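Local structure of decapping protein involved in mRNA degradation-Dcp1p (Saccharomyces cerevisiae, 1Q67) at residues K135-I143 with S154-V162. The protein activates mRNA decapping as a subunit of the yeast Dcp1-Dcp2 complex, which removes the 7-methylguanine cap and commits transcripts to decay. Sequence-based numbering, arbitrary orientation.
Sequences KDIYNYGLI and SMGIVPNSV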
ATOM      1  N   LYS B 135      31.490  13.505   5.736  1.00 65.58           N
ATOM      2  CA  LYS B 135      30.629  13.773   6.883  1.00 65.30           C
ATOM      3  C   LYS B 135      29.163  13.572   6.495  1.00 64.07           C
ATOM      4  O   LYS B 135      28.585  14.371   5.752  1.00 63.82           O
ATOM      5  CB  LYS B 135      30.833  15.206   7.371  1.00 65.88           C
ATOM      6  CG  LYS B 135      30.275  15.483   8.760  1.00 67.51           C
ATOM      7  CD  LYS B 135      31.153  14.870   9.842  1.00 68.21           C
ATOM      8  CE  LYS B 135      30.768  15.397  11.220  1.00 69.55           C
ATOM      9  NZ  LYS B 135      31.747  14.995  12.271  1.00 70.37           N
ATOM     10  N   ASP B 136      28.569  12.498   7.002  1.00 61.83           N
ATOM     11  CA  ASP B 136      27.176  12.178   6.712  1.00 57.94           C
ATOM     12  C   ASP B 136      26.295  12.786   7.804  1.00 54.32           C
ATOM     13  O   ASP B 136      26.525  12.564   8.991  1.00 53.06           O
ATOM     14  CB  ASP B 136      27.023  10.653   6.652  1.00 59.66           C
ATOM     15  CG  ASP B 136      25.641  10.209   6.209  1.00 60.12           C
ATOM     16  OD1 ASP B 136      24.949  10.970   5.499  1.00 61.26           O
ATOM     17  OD2 ASP B 136      25.261   9.075   6.558  1.00 62.04           O
ATOM     18  N   ILE B 137      25.298  13.566   7.398  1.00 51.67           N
ATOM     19  CA  ILE B 137      24.403  14.219   8.350  1.00 49.57           C
ATOM     20  C   ILE B 137      23.137  13.438   8.697  1.00 47.46           C
ATOM     21  O   ILE B 137      22.363  13.862   9.557  1.00 47.64           O
ATOM     22  CB  ILE B 137      23.961  15.602   7.841  1.00 50.21           C
ATOM     23  CG1 ILE B 137      23.212  15.450   6.520  1.00 48.52           C
ATOM     24  CG2 ILE B 137      25.174  16.509   7.675  1.00 50.54           C
ATOM     25  CD1 ILE B 137      22.586  16.731   6.023  1.00 51.20           C
ATOM     26  N   TYR B 138      22.912  12.307   8.037  1.00 44.89           N
ATOM     27  CA  TYR B 138      21.720  11.520   8.323  1.00 42.21           C
ATOM     28  C   TYR B 138      21.938  10.530   9.455  1.00 40.16           C
ATOM     29  O   TYR B 138      22.290   9.372   9.232  1.00 39.51           O
ATOM     30  CB  TYR B 138      21.249  10.795   7.066  1.00 43.53           C
ATOM     31  CG  TYR B 138      20.959  11.736   5.922  1.00 46.42           C
ATOM     32  CD1 TYR B 138      21.977  12.164   5.070  1.00 49.74           C
ATOM     33  CD2 TYR B 138      19.674  12.225   5.708  1.00 47.19           C
ATOM     34  CE1 TYR B 138      21.716  13.062   4.025  1.00 51.80           C
ATOM     35  CE2 TYR B 138      19.402  13.117   4.673  1.00 50.03           C
ATOM     36  CZ  TYR B 138      20.426  13.532   3.836  1.00 52.37           C
ATOM     37  OH  TYR B 138      20.156  14.412   2.808  1.00 56.00           O
ATOM     38  N   ASN B 139      21.721  11.009  10.675  1.00 38.34           N
ATOM     39  CA  ASN B 139      21.873  10.207  11.887  1.00 36.90           C
ATOM     40  C   ASN B 139      20.858   9.066  11.968  1.00 36.07           C
ATOM     41  O   ASN B 139      21.123   8.033  12.578  1.00 34.01           O
ATOM     42  CB  ASN B 139      21.703  11.099  13.123  1.00 38.31           C
ATOM     43  CG  ASN B 139      22.828  12.109  13.275  1.00 39.80           C
ATOM     44  OD1 ASN B 139      23.942  11.764  13.673  1.00 42.49           O
ATOM     45  ND2 ASN B 139      22.545  13.359  12.950  1.00 41.45           N
ATOM     46  N   TYR B 140      19.691   9.269  11.366  1.00 35.67           N
ATOM     47  CA  TYR B 140      18.639   8.265  11.406  1.00 35.19           C
ATOM     48  C   TYR B 140      18.056   8.064  10.027  1.00 34.54           C
ATOM     49  O   TYR B 140      18.213   8.905   9.141  1.00 35.84           O
ATOM     50  CB  TYR B 140      17.528   8.691  12.368  1.00 34.61           C
ATOM     51  CG  TYR B 140      18.050   9.328  13.631  1.00 33.35           C
ATOM     52  CD1 TYR B 140      17.885  10.699  13.869  1.00 34.79           C
ATOM     53  CD2 TYR B 140      18.737   8.574  14.576  1.00 34.01           C
ATOM     54  CE1 TYR B 140      18.396  11.298  15.019  1.00 32.91           C
ATOM     55  CE2 TYR B 140      19.253   9.159  15.725  1.00 33.97           C
ATOM     56  CZ  TYR B 140      19.081  10.518  15.943  1.00 35.38           C
ATOM     57  OH  TYR B 140      19.596  11.084  17.087  1.00 38.27           O
ATOM     58  N   GLY B 141      17.398   6.928   9.845  1.00 33.57           N
ATOM     59  CA  GLY B 141      16.803   6.639   8.563  1.00 30.38           C
ATOM     60  C   GLY B 141      15.446   6.001   8.716  1.00 30.61           C
ATOM     61  O   GLY B 141      15.123   5.398   9.740  1.00 30.68           O
ATOM     62  N   LEU B 142      14.632   6.163   7.687  1.00 31.39           N
ATOM     63  CA  LEU B 142      13.309   5.570   7.658  1.00 31.88           C
ATOM     64  C   LEU B 142      13.278   4.757   6.367  1.00 32.25           C
ATOM     65  O   LEU B 142      13.801   5.187   5.332  1.00 31.06           O
ATOM     66  CB  LEU B 142      12.229   6.659   7.650  1.00 30.85           C
ATOM     67  CG  LEU B 142      10.776   6.234   7.418  1.00 34.53           C
ATOM     68  CD1 LEU B 142       9.826   7.259   8.037  1.00 33.43           C
ATOM     69  CD2 LEU B 142      10.519   6.103   5.916  1.00 33.01           C
ATOM     70  N   ILE B 143      12.691   3.571   6.434  1.00 32.67           N
ATOM     71  CA  ILE B 143      12.607   2.736   5.253  1.00 32.52           C
ATOM     72  C   ILE B 143      11.314   1.931   5.228  1.00 31.48           C
ATOM     73  O   ILE B 143      10.799   1.524   6.262  1.00 32.08           O
ATOM     74  CB  ILE B 143      13.832   1.785   5.177  1.00 31.89           C
ATOM     75  CG1 ILE B 143      13.864   1.073   3.828  1.00 31.57           C
ATOM     76  CG2 ILE B 143      13.807   0.789   6.338  1.00 28.45           C
ATOM     77  CD1 ILE B 143      15.111   0.223   3.629  1.00 33.36           C
ATOM     78  N   SER B 154      13.290   4.945   0.798  1.00 37.54           N
ATOM     79  CA  SER B 154      14.204   5.410   1.843  1.00 39.32           C
ATOM     80  C   SER B 154      14.122   6.908   2.072  1.00 39.43           C
ATOM     81  O   SER B 154      13.976   7.677   1.125  1.00 40.13           O
ATOM     82  CB  SER B 154      15.656   5.073   1.496  1.00 39.64           C
ATOM     83  OG  SER B 154      15.963   3.747   1.855  1.00 43.59           O
ATOM     84  N   MET B 155      14.229   7.309   3.335  1.00 39.89           N
ATOM     85  CA  MET B 155      14.208   8.720   3.715  1.00 40.24           C
ATOM     86  C   MET B 155      15.165   8.933   4.886  1.00 38.33           C
ATOM     87  O   MET B 155      15.112   8.207   5.883  1.00 37.50           O
ATOM     88  CB  MET B 155      12.802   9.164   4.132  1.00 41.20           C
ATOM     89  CG  MET B 155      12.725  10.656   4.431  1.00 45.87           C
ATOM     90  SD  MET B 155      11.156  11.225   5.140  1.00 52.17           S
ATOM     91  CE  MET B 155      10.099  11.165   3.691  1.00 51.53           C
ATOM     92  N   GLY B 156      16.044   9.923   4.763  1.00 37.19           N
ATOM     93  CA  GLY B 156      16.984  10.203   5.838  1.00 35.67           C
ATOM     94  C   GLY B 156      16.386  11.150   6.860  1.00 34.79           C
ATOM     95  O   GLY B 156      15.564  11.996   6.515  1.00 34.64           O
ATOM     96  N   ILE B 157      16.765  11.006   8.123  1.00 35.51           N
ATOM     97  CA  ILE B 157      16.240  11.897   9.158  1.00 36.07           C
ATOM     98  C   ILE B 157      17.383  12.676   9.817  1.00 36.91           C
ATOM     99  O   ILE B 157      18.293  12.086  10.402  1.00 37.94           O
ATOM    100  CB  ILE B 157      15.480  11.114  10.227  1.00 36.31           C
ATOM    101  CG1 ILE B 157      14.340  10.319   9.582  1.00 37.48           C
ATOM    102  CG2 ILE B 157      14.911  12.070  11.261  1.00 36.32           C
ATOM    103  CD1 ILE B 157      13.581   9.425  10.571  1.00 35.33           C
ATOM    104  N   VAL B 158      17.334  14.003   9.711  1.00 36.96           N
ATOM    105  CA  VAL B 158      18.378  14.867  10.282  1.00 36.27           C
ATOM    106  C   VAL B 158      17.829  15.752  11.392  1.00 34.68           C
ATOM    107  O   VAL B 158      16.825  16.427  11.214  1.00 35.82           O
ATOM    108  CB  VAL B 158      18.989  15.788   9.200  1.00 37.53           C
ATOM    109  CG1 VAL B 158      20.105  16.646   9.802  1.00 36.38           C
ATOM    110  CG2 VAL B 158      19.521  14.946   8.040  1.00 37.07           C
ATOM    111  N   PRO B 159      18.479  15.751  12.559  1.00 34.45           N
ATOM    112  CA  PRO B 159      18.012  16.582  13.678  1.00 34.80           C
ATOM    113  C   PRO B 159      17.975  18.073  13.318  1.00 35.81           C
ATOM    114  O   PRO B 159      18.817  18.554  12.560  1.00 34.37           O
ATOM    115  CB  PRO B 159      19.040  16.300  14.780  1.00 35.78           C
ATOM    116  CG  PRO B 159      19.536  14.912  14.454  1.00 36.32           C
ATOM    117  CD  PRO B 159      19.647  14.936  12.945  1.00 34.85           C
ATOM    118  N   ASN B 160      17.000  18.795  13.866  1.00 37.46           N
ATOM    119  CA  ASN B 160      16.877  20.226  13.618  1.00 38.60           C
ATOM    120  C   ASN B 160      18.160  20.980  13.987  1.00 38.27           C
ATOM    121  O   ASN B 160      18.572  21.895  13.278  1.00 37.70           O
ATOM    122  CB  ASN B 160      15.717  20.823  14.423  1.00 39.21           C
ATOM    123  CG  ASN B 160      14.378  20.241  14.038  1.00 42.15           C
ATOM    124  OD1 ASN B 160      14.201  19.741  12.926  1.00 41.38           O
ATOM    125  ND2 ASN B 160      13.413  20.318  14.954  1.00 42.49           N
ATOM    126  N   SER B 161      18.784  20.601  15.097  1.00 38.81           N
ATOM    127  CA  SER B 161      20.002  21.282  15.532  1.00 39.04           C
ATOM    128  C   SER B 161      21.094  21.183  14.478  1.00 39.65           C
ATOM    129  O   SER B 161      21.883  22.111  14.305  1.00 40.70           O
ATOM    130  CB  SER B 161      20.504  20.709  16.859  1.00 38.75           C
ATOM    131  OG  SER B 161      21.007  19.392  16.706  1.00 43.49           O
ATOM    132  N   VAL B 162      21.137  20.066  13.758  1.00 39.72           N
ATOM    133  CA  VAL B 162      22.142  19.893  12.717  1.00 37.58           C
ATOM    134  C   VAL B 162      21.794  20.756  11.509  1.00 37.78           C
ATOM    135  O   VAL B 162      22.671  21.372  10.911  1.00 37.51           O
ATOM    136  CB  VAL B 162      22.272  18.404  12.315  1.00 39.00           C
ATOM    137  CG1 VAL B 162      23.203  18.246  11.107  1.00 35.78           C
ATOM    138  CG2 VAL B 162      22.822  17.614  13.501  1.00 37.95           C
TER
HETATM  139  O   HOH W   1      16.479   4.543   4.600  1.00 44.29           O
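Y138 brings CD2 to 3.4 Å from CA of G156, an oblique approach, while D136 OD1 and the backbone N of I157 lie at the edge of its ring, near the ring plane. V158 comes in obliquely, its CG2 3.6 Å from Y138 CD2 and also against I137. A CB on G156 would clash with Y138 CD2, so the ring lies where, as the backbone stands, only a glycine's bare CA leaves room. Replacing Y138 with an alanine is likely to open a gap beside G156 CA and V158 CG2, which pack on its ring carbons. The Y140 ring carries N139 CB over the centre of one face, and P159 CG reaches its CE1 at 3.8 Å. CG of N139 stands beside its backbone N (chi1 -67°), which helps bring ND2 to 3.3 Å from P159 CD. Y140 OH is hydrogen-bonded to the backbone N of K227. I157 packs its CB on Y140 CB and sets CD1 4.2 Å from L142 CB, on the face covered by helix 208-223 and strand 190-194. Paired backbone hydrogen bonds join Y140 to I157 and L142 to M155; the I157 N to Y140 O bond is short, 2.7 Å, although the donor sits 43° out of the carbonyl plane. One water bridges L142 O and S154 OG. These strands form an antiparallel beta hairpin at one side of a four-stranded sheet, part of this Dcp1-family beta sandwich, consistent with a PH-like fold.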